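Local coordinates for NAD_Gly3P_dh, NAD-dependent glycerol-3-phosphate dehydrogenase (PDB 5OCM) that reduces imines to amines as an NADPH-dependent imine reductase related to the beta-hydroxyacid dehydrogenases, found here as a dimer that binds NADP+ and a trifluoroacetophenone hydrate, at the interface of chains A and B. Sequence-based numbering; all coordinates share one arbitrary frame. Chains: chain A/B, NAD_Gly3P_dh, NAD-dependent glycerol-3-phosphate dehydrogenase.

Contact 1: the interface of chains A and B. Residues chain A 173-174, 176-177; chain B 208-209, 212, 215.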
loop_
_atom_site.group_PDB
_atom_site.type_symbol
_atom_site.label_atom_id
_atom_site.label_comp_id
_atom_site.label_asym_id
_atom_site.label_seq_id
_atom_site.Cartn_x
_atom_site.Cartn_y
_atom_site.Cartn_z
ATOM N N LEU A 173 -7.059 8.686 -1.507
ATOM C CA LEU A 173 -7.049 7.208 -1.543
ATOM C C LEU A 173 -6.470 6.675 -2.835
ATOM O O LEU A 173 -5.648 5.740 -2.807
ATOM C CB LEU A 173 -8.468 6.685 -1.277
ATOM C CG LEU A 173 -9.027 6.927 0.131
ATOM C CD1 LEU A 173 -10.492 6.559 0.070
ATOM C CD2 LEU A 173 -8.286 6.142 1.198
ATOM N N LEU A 174 -6.823 7.266 -3.977
ATOM C CA LEU A 174 -6.273 6.779 -5.248
ATOM C C LEU A 174 -4.759 6.961 -5.293
ATOM O O LEU A 174 -4.052 6.106 -5.836
ATOM C CB LEU A 174 -6.955 7.467 -6.441
ATOM C CG LEU A 174 -8.468 7.186 -6.572
ATOM C CD1 LEU A 174 -9.011 7.920 -7.793
ATOM C CD2 LEU A 174 -8.744 5.728 -6.678
ATOM N N ILE A 176 -2.770 6.466 -2.906
ATOM C CA ILE A 176 -2.286 5.275 -2.195
ATOM C C ILE A 176 -2.280 4.078 -3.125
ATOM O O ILE A 176 -1.327 3.268 -3.118
ATOM C CB ILE A 176 -3.047 4.989 -0.856
ATOM C CG1 ILE A 176 -2.991 6.210 0.029
ATOM C CG2 ILE A 176 -2.429 3.809 -0.150
ATOM C CD1 ILE A 176 -3.861 6.063 1.289
ATOM N N MET A 177 -3.337 3.930 -3.902
ATOM C CA MET A 177 -3.386 2.851 -4.888
ATOM C C MET A 177 -2.168 2.906 -5.840
ATOM O O MET A 177 -1.499 1.883 -6.076
ATOM C CB MET A 177 -4.697 2.842 -5.655
ATOM C CG MET A 177 -4.722 1.839 -6.786
ATOM S SD MET A 177 -6.257 1.888 -7.752
ATOM C CE MET A 177 -6.020 3.480 -8.541
ATOM N N TRP B 208 -9.215 0.825 2.173
ATOM C CA TRP B 208 -8.865 0.900 0.759
ATOM C C TRP B 208 -7.622 0.063 0.405
ATOM O O TRP B 208 -7.576 -0.651 -0.608
ATOM C CB TRP B 208 -8.722 2.357 0.348
ATOM C CG TRP B 208 -8.268 2.572 -1.027
ATOM C CD1 TRP B 208 -7.157 3.286 -1.404
ATOM C CD2 TRP B 208 -8.878 2.132 -2.251
ATOM N NE1 TRP B 208 -7.037 3.270 -2.752
ATOM C CE2 TRP B 208 -8.062 2.565 -3.305
ATOM C CE3 TRP B 208 -10.022 1.381 -2.552
ATOM C CZ2 TRP B 208 -8.392 2.346 -4.653
ATOM C CZ3 TRP B 208 -10.321 1.112 -3.899
ATOM C CH2 TRP B 208 -9.489 1.602 -4.937
ATOM N N ILE B 209 -6.615 0.118 1.278
ATOM C CA ILE B 209 -5.416 -0.665 1.075
ATOM C C ILE B 209 -5.783 -2.132 1.000
ATOM O O ILE B 209 -5.215 -2.901 0.170
ATOM C CB ILE B 209 -4.362 -0.366 2.176
ATOM C CG1 ILE B 209 -3.693 0.997 1.955
ATOM C CG2 ILE B 209 -3.273 -1.462 2.255
ATOM C CD1 ILE B 209 -3.005 1.545 3.178
ATOM N N VAL B 212 -6.903 -2.843 -2.363
ATOM C CA VAL B 212 -5.792 -2.761 -3.329
ATOM C C VAL B 212 -5.053 -4.108 -3.386
ATOM O O VAL B 212 -4.535 -4.486 -4.458
ATOM C CB VAL B 212 -4.865 -1.602 -2.988
ATOM C CG1 VAL B 212 -3.611 -1.618 -3.836
ATOM C CG2 VAL B 212 -5.589 -0.307 -3.217
ATOM N N PHE B 215 -6.182 -6.088 -6.212
ATOM C CA PHE B 215 -5.620 -5.634 -7.489
ATOM C C PHE B 215 -4.220 -6.197 -7.643
ATOM O O PHE B 215 -3.837 -6.639 -8.737
ATOM C CB PHE B 215 -5.530 -4.109 -7.642
ATOM C CG PHE B 215 -6.777 -3.334 -7.206
ATOM C CD1 PHE B 215 -8.035 -3.949 -7.134
ATOM C CD2 PHE B 215 -6.659 -2.014 -6.884
ATOM C CE1 PHE B 215 -9.131 -3.216 -6.763
ATOM C CE2 PHE B 215 -7.747 -1.281 -6.488
ATOM C CZ PHE B 215 -9.001 -1.910 -6.403
#
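The polar link between B:Trp208 and A:Leu173 is a hydrogen bond from the indole nitrogen NE1 to the main-chain oxygen O, 2.8 Å long. It is bent, with 121° at the hydrogen, and the donor stands above the carbonyl plane while the oxygen is tilted from the indole plane. CG of B:Trp208 lies anti to its own backbone N (chi1 175°), which lays the indole between its own helix 198-225 and helix 165-192 of the partner. Apolar packing completes the grip. CB of A:Leu173 meets CD1 of the indole at 3.6 Å, and CD2 of A:Leu174 lies 4.0 Å from CZ2 of its benzo ring. A:Met177 reaches over with CG anti to the backbone N (chi1 174°) and an extended chi2, which carry SD to 3.8 Å from CZ2 of B:Trp208 and 3.7 Å from CE2 of B:Phe215; the bend at chi3 turns only the methyl CE. CG2 of A:Ile176 and CG1 of B:Ile209 touch at 3.7 Å, and CG2 of B:Val212 lies over one indole face, toward its rim. The patch joins the long helix 165-192 of one subunit to helix 198-225 of the other, beside the ligand pocket, probably the active site.

Contact 2: the interface of chains A and B. Residues chain A 244, 247-248; chain B 95-96, 99, 171.
B:Thr96, packed against A:Glu248 and A:His244, is held by a hydrogen bond from its backbone N to the amide oxygen OE1 of B:Gln99, 3.0 Å long. A return bond runs from the backbone N of B:Gln99 to the hydroxyl OG1 of B:Thr96 at 3.2 Å; the pair forms a reciprocal capping box at the start of helix 97-109. OG1 lies between the backbone N and carbonyl carbon (chi1 63°), turned toward that helix, which leaves the methyl CG2 directed at A:His244, 3.9 Å from its CA. The paired bonds are likely to steady this end of the loop, on which helix 235-252 of the partner packs across the two-fold dimer interface, next to B:Ser94 of the NADP+ site. The imidazole of A:His244 lies flat against B:Gly95, whose CA stands over the ring centre, 3.6 Å from the centroid, a CH-pi contact. At the base of the histidine side chain, CB meets CG1 of B:Val171 at 3.9 Å. A:Glu248 crosses B:Val171 at about a right angle, its CB and CG both 3.9 Å from CG2 of B:Val171. The chain then bends at chi2 (73°), bringing the carboxylate round to the threonine. There the carboxylate oxygen OE1 of A:Glu248 rests 3.4 Å from CB of B:Thr96.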
loop_
_atom_site.group_PDB
_atom_site.type_symbol
_atom_site.label_atom_id
_atom_site.label_comp_id
_atom_site.label_asym_id
_atom_site.label_seq_id
_atom_site.Cartn_x
_atom_site.Cartn_y
_atom_site.Cartn_z
ATOM N N HIS A 244 19.829 0.111 -0.027
ATOM C CA HIS A 244 19.919 -1.297 -0.418
ATOM C C HIS A 244 18.995 -1.559 -1.621
ATOM O O HIS A 244 19.371 -2.272 -2.552
ATOM C CB HIS A 244 19.570 -2.251 0.729
ATOM C CG HIS A 244 20.474 -2.121 1.899
ATOM N ND1 HIS A 244 20.069 -2.321 3.198
ATOM C CD2 HIS A 244 21.786 -1.806 1.958
ATOM C CE1 HIS A 244 21.102 -2.125 4.012
ATOM N NE2 HIS A 244 22.153 -1.826 3.281
ATOM N N HIS A 247 20.562 -0.054 -4.741
ATOM C CA HIS A 247 21.725 -0.863 -5.176
ATOM C C HIS A 247 21.303 -2.191 -5.773
ATOM O O HIS A 247 21.861 -2.621 -6.812
ATOM C CB HIS A 247 22.767 -1.003 -4.052
ATOM C CG HIS A 247 23.466 0.325 -3.819
ATOM N ND1 HIS A 247 23.675 0.983 -2.592
ATOM C CD2 HIS A 247 24.100 1.084 -4.761
ATOM C CE1 HIS A 247 24.216 2.163 -2.846
ATOM N NE2 HIS A 247 24.581 2.213 -4.123
ATOM N N GLU A 248 20.352 -2.841 -5.126
ATOM C CA GLU A 248 19.814 -4.093 -5.657
ATOM C C GLU A 248 19.161 -3.904 -7.028
ATOM O O GLU A 248 19.376 -4.727 -7.957
ATOM C CB GLU A 248 18.825 -4.723 -4.641
ATOM C CG GLU A 248 18.523 -6.192 -4.926
ATOM C CD GLU A 248 19.738 -7.111 -4.559
ATOM O OE1 GLU A 248 20.457 -6.829 -3.595
ATOM O OE2 GLU A 248 19.981 -8.110 -5.318
ATOM N N GLY B 95 20.413 -5.826 4.282
ATOM C CA GLY B 95 21.455 -5.560 3.301
ATOM C C GLY B 95 21.025 -6.047 1.925
ATOM O O GLY B 95 19.816 -6.278 1.673
ATOM N N THR B 96 22.008 -6.137 1.036
ATOM C CA THR B 96 21.765 -6.551 -0.352
ATOM C C THR B 96 22.047 -8.037 -0.520
ATOM O O THR B 96 22.686 -8.679 0.339
ATOM C CB THR B 96 22.667 -5.759 -1.294
ATOM O OG1 THR B 96 24.042 -6.063 -0.983
ATOM C CG2 THR B 96 22.378 -4.247 -1.206
ATOM N N GLN B 99 25.760 -8.675 -0.407
ATOM C CA GLN B 99 26.299 -8.726 0.961
ATOM C C GLN B 99 26.026 -10.065 1.623
ATOM O O GLN B 99 26.921 -10.667 2.242
ATOM C CB GLN B 99 25.771 -7.557 1.790
ATOM C CG GLN B 99 26.337 -6.216 1.338
ATOM C CD GLN B 99 25.631 -5.024 1.933
ATOM O OE1 GLN B 99 24.469 -5.157 2.405
ATOM N NE2 GLN B 99 26.286 -3.853 1.915
ATOM N N VAL B 171 14.092 -6.131 0.113
ATOM C CA VAL B 171 14.106 -4.784 -0.456
ATOM C C VAL B 171 12.899 -4.533 -1.347
ATOM O O VAL B 171 12.352 -3.411 -1.367
ATOM C CB VAL B 171 15.420 -4.426 -1.160
ATOM C CG1 VAL B 171 16.571 -4.528 -0.143
ATOM C CG2 VAL B 171 15.650 -5.289 -2.388
#

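Contact 3: the interface of chains A and B. Residues chain A 208, 215, 219, 238, 241, 279; chain B 174, 177-178, 181.
The indole of B:Trp178 meets A:His238 and A:Thr241 at its edge, ND1 of the histidine and CB of the threonine both lying in its plane; one face carries, both toward the rim, the backbone O of B:Leu174 and CE of B:Met177. The imidazole of A:His238 is turned 63° from the indole and has CD1 of A:Tyr279 over the centre of one face, 3.6 Å above it. The polar link is nearly straight: NE1 of B:Trp178 donates to ND1 of A:His238 at 3.0 Å, with 171° at the hydrogen. OG1 of A:Thr241 sits between the backbone N and the carbonyl carbon (chi1 46°), where it donates to the backbone O of A:His238 at 2.7 Å and lies 3.3 Å from CZ2 of the indole. CE1 of A:Tyr279 closes on CD1 of B:Trp178 at 3.7 Å. A phenylalanine in place of B:Trp178 would probably leave ND1 of A:His238 without its donor, the imidazole freer to turn, and a gap against A:Thr241. CD1 of B:Leu181 wedges between A:Tyr219 and A:Tyr279. Helix 165-192 of one subunit here runs past helices 198-225 and 235-252 and the 3-10 helix 279-282 of the other; part of the patch lines the pocket holding the trifluoroacetophenone hydrate, probably the active site.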
loop_
_atom_site.group_PDB
_atom_site.type_symbol
_atom_site.label_atom_id
_atom_site.label_comp_id
_atom_site.label_asym_id
_atom_site.label_seq_id
_atom_site.Cartn_x
_atom_site.Cartn_y
_atom_site.Cartn_z
ATOM N N TRP A 208 2.601 -8.365 3.674
ATOM C CA TRP A 208 3.353 -7.210 4.110
ATOM C C TRP A 208 2.526 -5.911 4.078
ATOM O O TRP A 208 2.554 -5.111 5.028
ATOM C CB TRP A 208 4.625 -7.076 3.266
ATOM C CG TRP A 208 5.456 -5.896 3.575
ATOM C CD1 TRP A 208 5.868 -4.984 2.705
ATOM C CD2 TRP A 208 6.034 -5.531 4.857
ATOM N NE1 TRP A 208 6.650 -4.053 3.332
ATOM C CE2 TRP A 208 6.792 -4.389 4.651
ATOM C CE3 TRP A 208 5.989 -6.090 6.142
ATOM C CZ2 TRP A 208 7.477 -3.735 5.682
ATOM C CZ3 TRP A 208 6.699 -5.438 7.187
ATOM C CH2 TRP A 208 7.416 -4.247 6.932
ATOM N N PHE A 215 1.312 0.408 10.592
ATOM C CA PHE A 215 2.192 1.571 10.600
ATOM C C PHE A 215 1.387 2.813 10.234
ATOM O O PHE A 215 1.565 3.867 10.836
ATOM C CB PHE A 215 3.393 1.465 9.641
ATOM C CG PHE A 215 4.123 0.132 9.641
ATOM C CD1 PHE A 215 4.079 -0.711 10.717
ATOM C CD2 PHE A 215 4.871 -0.212 8.549
ATOM C CE1 PHE A 215 4.727 -1.946 10.673
ATOM C CE2 PHE A 215 5.543 -1.442 8.507
ATOM C CZ PHE A 215 5.426 -2.313 9.566
ATOM N N TYR A 219 1.343 6.007 12.710
ATOM C CA TYR A 219 1.927 7.228 12.178
ATOM C C TYR A 219 0.861 8.306 12.080
ATOM O O TYR A 219 1.161 9.497 12.278
ATOM C CB TYR A 219 2.670 6.993 10.876
ATOM C CG TYR A 219 3.861 6.055 11.009
ATOM C CD1 TYR A 219 4.302 5.568 12.254
ATOM C CD2 TYR A 219 4.566 5.678 9.881
ATOM C CE1 TYR A 219 5.372 4.633 12.316
ATOM C CE2 TYR A 219 5.618 4.753 9.958
ATOM C CZ TYR A 219 6.005 4.252 11.145
ATOM O OH TYR A 219 7.036 3.323 11.164
ATOM N N HIS A 238 15.717 3.736 8.055
ATOM C CA HIS A 238 15.008 3.651 6.786
ATOM C C HIS A 238 15.908 3.919 5.562
ATOM O O HIS A 238 15.900 3.159 4.583
ATOM C CB HIS A 238 13.777 4.614 6.727
ATOM C CG HIS A 238 12.558 4.122 7.468
ATOM N ND1 HIS A 238 11.567 3.382 6.844
ATOM C CD2 HIS A 238 12.117 4.336 8.734
ATOM C CE1 HIS A 238 10.587 3.165 7.715
ATOM N NE2 HIS A 238 10.887 3.731 8.863
ATOM N N THR A 241 18.164 1.263 4.261
ATOM C CA THR A 241 17.460 0.239 3.439
ATOM C C THR A 241 16.989 0.781 2.104
ATOM O O THR A 241 16.931 0.014 1.149
ATOM C CB THR A 241 16.314 -0.479 4.203
ATOM O OG1 THR A 241 15.497 0.485 4.902
ATOM C CG2 THR A 241 16.882 -1.433 5.204
ATOM N N TYR A 279 9.421 7.707 10.915
ATOM C CA TYR A 279 9.052 7.984 9.537
ATOM C C TYR A 279 7.878 8.942 9.421
ATOM O O TYR A 279 7.754 9.664 8.418
ATOM C CB TYR A 279 8.770 6.690 8.734
ATOM C CG TYR A 279 8.888 6.867 7.241
ATOM C CD1 TYR A 279 10.115 6.742 6.597
ATOM C CD2 TYR A 279 7.784 7.200 6.462
ATOM C CE1 TYR A 279 10.239 6.913 5.219
ATOM C CE2 TYR A 279 7.883 7.425 5.094
ATOM C CZ TYR A 279 9.132 7.288 4.468
ATOM O OH TYR A 279 9.235 7.551 3.116
ATOM N N LEU B 174 10.176 -3.772 1.139
ATOM C CA LEU B 174 10.343 -2.469 1.755
ATOM C C LEU B 174 9.966 -1.337 0.822
ATOM O O LEU B 174 9.390 -0.309 1.257
ATOM C CB LEU B 174 11.780 -2.305 2.299
ATOM C CG LEU B 174 12.178 -3.269 3.402
ATOM C CD1 LEU B 174 13.611 -2.965 3.827
ATOM C CD2 LEU B 174 11.222 -3.207 4.584
ATOM N N MET B 177 6.425 -0.701 1.292
ATOM C CA MET B 177 6.199 0.116 2.497
ATOM C C MET B 177 6.348 1.603 2.230
ATOM O O MET B 177 5.487 2.413 2.620
ATOM C CB MET B 177 7.098 -0.361 3.653
ATOM C CG MET B 177 7.056 0.559 4.860
ATOM S SD MET B 177 8.132 0.050 6.192
ATOM C CE MET B 177 9.735 0.410 5.439
ATOM N N TRP B 178 7.456 2.003 1.571
ATOM C CA TRP B 178 7.642 3.469 1.323
ATOM C C TRP B 178 6.596 3.998 0.368
ATOM O O TRP B 178 6.106 5.119 0.554
ATOM C CB TRP B 178 9.072 3.828 0.887
ATOM C CG TRP B 178 10.092 3.422 1.927
ATOM C CD1 TRP B 178 10.110 3.778 3.238
ATOM C CD2 TRP B 178 11.198 2.551 1.735
ATOM N NE1 TRP B 178 11.135 3.187 3.871
ATOM C CE2 TRP B 178 11.817 2.400 2.986
ATOM C CE3 TRP B 178 11.705 1.866 0.630
ATOM C CZ2 TRP B 178 12.929 1.583 3.166
ATOM C CZ3 TRP B 178 12.798 1.065 0.815
ATOM C CH2 TRP B 178 13.389 0.924 2.067
ATOM N N LEU B 181 3.348 4.231 2.465
ATOM C CA LEU B 181 3.434 5.267 3.511
ATOM C C LEU B 181 3.535 6.674 2.948
ATOM O O LEU B 181 2.879 7.594 3.449
ATOM C CB LEU B 181 4.615 5.012 4.461
ATOM C CG LEU B 181 4.516 3.828 5.374
ATOM C CD1 LEU B 181 5.797 3.713 6.160
ATOM C CD2 LEU B 181 3.271 3.950 6.277
#

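Helix 165-192 takes part in all three contacts. Contact 1 and contact 3 lie about 16 Å apart between C-alpha centres, as do contact 2 and contact 3, while contact 1 and contact 2 are about 27 Å apart, with contact 3 between them. Contacts 1 and 3 are partly two-fold-related, using Leu174, Met177, Trp208 and Phe215 with the chains exchanged. Contacts 2 and 3 share helix 235-252 of chain A, which spans from the ligand pocket to the nucleotide-binding domain of chain B. Each pocket, probably the active site, therefore draws on both subunits, so dimerisation is probably needed to complete it.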